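Local atomic coordinates of DUF4973 domain-containing protein (Bacteroides thetaiotaomicron, PDB entry 4QNI), a protein that is of unknown function but is probably an auxiliary nutrient-binding protein of two domains. Residues 133-138 with 223-228. Residues are numbered along the deposited sequence; the frame is centred on the assembly and turned at random.
Sequences SEKWVL and VDEDYT
Lys-135 crosses Glu-225 at a slant and carries its amino group on to Asp-226, joining the strand 135-142 of the N-terminal domain to a type I beta turn, Asp-224 to Tyr-227, in the loop between strands 215-219 and 234-240 of the C-terminal domain. The closest approach between Lys-135 and Glu-225 is hydrocarbon, CG to CG at 4.0 Å, though the lysine's CD and CE also pass near oxygens of Glu-225. Long, flexible side chains suit this place, since each can lend methylene groups to the interface and still deliver its charge further along. In Lys-135 the chain bends at chi3 (58°), and NZ comes to 3.7 Å from Asp-226 OD1, a long salt bridge; the two side chains cross at about a right angle. The carboxylate of Glu-225 does not touch the ammonium directly; a water bridges them, donating to Glu-225 OE1 at 2.8 Å and accepting a weak bond from Lys-135 NZ.

Stronger partners fix both ends. Lys-135 NZ is hydrogen-bonded to Leu-91 O and Tyr-85 OH, and the side chain makes a cation-pi contact with Tyr-93, while Glu-225 OE2 pairs with Arg-164 and Arg-207 and hydrogen-bonds to Tyr-209 OH. Arg-164 belongs to strand 160-168, beside strand 135-142, so its salt bridge ties Glu-225 to the same sheet that carries Lys-135. With an alanine at Lys-135, Leu-91 O and Tyr-85 OH would probably lose their partner NZ, Asp-226 its distant positive charge, and a gap would open beside Glu-225 CG.

Aspartate suits the start of the turn because its short side chain can fold back on the backbone: Asp-224 OD1 accepts from Asp-226 N at 2.9 Å, an Asx turn, with the N-H meeting the oxygen's anti side, 31° out of the carboxylate plane.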
loop_
_atom_site.group_PDB
_atom_site.type_symbol
_atom_site.label_atom_id
_atom_site.label_comp_id
_atom_site.label_asym_id
_atom_site.label_seq_id
_atom_site.Cartn_x
_atom_site.Cartn_y
_atom_site.Cartn_z
ATOM N N SER A 133 -26.848 -15.358 14.839
ATOM C CA SER A 133 -25.778 -16.365 14.969
ATOM C C SER A 133 -25.318 -16.788 13.594
ATOM O O SER A 133 -24.160 -17.142 13.395
ATOM C CB SER A 133 -26.285 -17.586 15.720
ATOM O OG SER A 133 -25.817 -17.471 17.043
ATOM N N GLU A 134 -26.263 -16.782 12.652
ATOM C CA GLU A 134 -26.025 -17.003 11.235
ATOM C C GLU A 134 -25.494 -15.697 10.750
ATOM O O GLU A 134 -26.053 -14.648 11.091
ATOM C CB GLU A 134 -27.337 -17.386 10.505
ATOM C CG GLU A 134 -28.176 -18.468 11.162
ATOM C CD GLU A 134 -27.534 -19.833 11.295
ATOM O OE1 GLU A 134 -26.761 -20.233 10.393
ATOM O OE2 GLU A 134 -27.791 -20.498 12.324
ATOM N N LYS A 135 -24.399 -15.702 10.028
ATOM C CA LYS A 135 -23.816 -14.428 9.582
ATOM C C LYS A 135 -24.551 -14.049 8.287
ATOM O O LYS A 135 -24.032 -14.250 7.189
ATOM C CB LYS A 135 -22.288 -14.603 9.424
ATOM C CG LYS A 135 -21.564 -14.964 10.750
ATOM C CD LYS A 135 -20.214 -15.698 10.557
ATOM C CE LYS A 135 -19.197 -14.945 9.725
ATOM N NZ LYS A 135 -17.856 -15.585 9.820
ATOM N N TRP A 136 -25.833 -13.626 8.438
ATOM C CA TRP A 136 -26.754 -13.344 7.333
ATOM C C TRP A 136 -26.204 -12.286 6.400
ATOM O O TRP A 136 -25.835 -11.200 6.832
ATOM C CB TRP A 136 -28.143 -12.941 7.830
ATOM C CG TRP A 136 -28.902 -14.068 8.493
ATOM C CD1 TRP A 136 -29.239 -14.161 9.810
ATOM C CD2 TRP A 136 -29.399 -15.266 7.866
ATOM N NE1 TRP A 136 -29.962 -15.312 10.032
ATOM C CE2 TRP A 136 -30.070 -16.009 8.858
ATOM C CE3 TRP A 136 -29.389 -15.759 6.547
ATOM C CZ2 TRP A 136 -30.702 -17.235 8.581
ATOM C CZ3 TRP A 136 -30.014 -16.969 6.274
ATOM C CH2 TRP A 136 -30.657 -17.694 7.284
ATOM N N VAL A 137 -26.173 -12.620 5.116
ATOM C CA VAL A 137 -25.682 -11.770 4.048
ATOM C C VAL A 137 -26.709 -11.780 2.901
ATOM O O VAL A 137 -27.265 -12.845 2.582
ATOM C CB VAL A 137 -24.278 -12.316 3.596
ATOM C CG1 VAL A 137 -24.001 -12.093 2.122
ATOM C CG2 VAL A 137 -23.165 -11.729 4.435
ATOM N N LEU A 138 -26.905 -10.625 2.240
ATOM C CA LEU A 138 -27.767 -10.582 1.075
ATOM C C LEU A 138 -26.875 -10.393 -0.150
ATOM O O LEU A 138 -26.342 -9.291 -0.323
ATOM C CB LEU A 138 -28.836 -9.474 1.195
ATOM C CG LEU A 138 -29.805 -9.332 0.011
ATOM C CD1 LEU A 138 -30.632 -10.605 -0.176
ATOM C CD2 LEU A 138 -30.710 -8.084 0.192
ATOM N N VAL A 223 -15.935 -16.043 23.543
ATOM C CA VAL A 223 -16.512 -16.609 22.316
ATOM C C VAL A 223 -16.913 -15.443 21.412
ATOM O O VAL A 223 -17.351 -14.400 21.902
ATOM C CB VAL A 223 -17.716 -17.546 22.616
ATOM C CG1 VAL A 223 -18.312 -18.140 21.332
ATOM C CG2 VAL A 223 -17.331 -18.652 23.590
ATOM N N ASP A 224 -16.710 -15.597 20.113
ATOM C CA ASP A 224 -17.085 -14.585 19.129
ATOM C C ASP A 224 -17.532 -15.289 17.849
ATOM O O ASP A 224 -17.623 -16.524 17.819
ATOM C CB ASP A 224 -15.960 -13.539 18.878
ATOM C CG ASP A 224 -14.663 -14.051 18.248
ATOM O OD1 ASP A 224 -14.717 -15.033 17.466
ATOM O OD2 ASP A 224 -13.601 -13.434 18.495
ATOM N N GLU A 225 -17.845 -14.490 16.821
ATOM C CA GLU A 225 -18.317 -14.864 15.491
ATOM C C GLU A 225 -17.437 -15.877 14.756
ATOM O O GLU A 225 -17.921 -16.527 13.826
ATOM C CB GLU A 225 -18.352 -13.604 14.637
ATOM C CG GLU A 225 -19.637 -13.403 13.906
ATOM C CD GLU A 225 -19.661 -12.049 13.238
ATOM O OE1 GLU A 225 -18.869 -11.839 12.294
ATOM O OE2 GLU A 225 -20.497 -11.207 13.635
ATOM N N ASP A 226 -16.131 -15.941 15.079
ATOM C CA ASP A 226 -15.246 -16.842 14.352
ATOM C C ASP A 226 -15.084 -18.210 15.064
ATOM O O ASP A 226 -14.330 -19.050 14.588
ATOM C CB ASP A 226 -13.908 -16.163 14.010
ATOM C CG ASP A 226 -14.035 -15.064 12.953
ATOM O OD1 ASP A 226 -15.008 -15.105 12.150
ATOM O OD2 ASP A 226 -13.166 -14.174 12.920
ATOM N N TYR A 227 -15.906 -18.475 16.100
ATOM C CA TYR A 227 -15.995 -19.773 16.786
ATOM C C TYR A 227 -16.990 -20.634 16.029
ATOM O O TYR A 227 -18.135 -20.216 15.825
ATOM C CB TYR A 227 -16.447 -19.602 18.261
ATOM C CG TYR A 227 -15.347 -19.190 19.217
ATOM C CD1 TYR A 227 -14.615 -18.023 19.010
ATOM C CD2 TYR A 227 -15.041 -19.966 20.338
ATOM C CE1 TYR A 227 -13.579 -17.658 19.868
ATOM C CE2 TYR A 227 -14.036 -19.586 21.231
ATOM C CZ TYR A 227 -13.301 -18.434 20.986
ATOM O OH TYR A 227 -12.304 -18.043 21.840
ATOM N N THR A 228 -16.583 -21.852 15.635
ATOM C CA THR A 228 -17.479 -22.753 14.905
ATOM C C THR A 228 -18.623 -23.213 15.819
ATOM O O THR A 228 -19.692 -23.546 15.320
ATOM C CB THR A 228 -16.714 -23.952 14.305
ATOM O OG1 THR A 228 -16.213 -24.763 15.362
ATOM C CG2 THR A 228 -15.584 -23.545 13.359
HETATM O O HOH W 1 -16.752 -12.464 10.640
#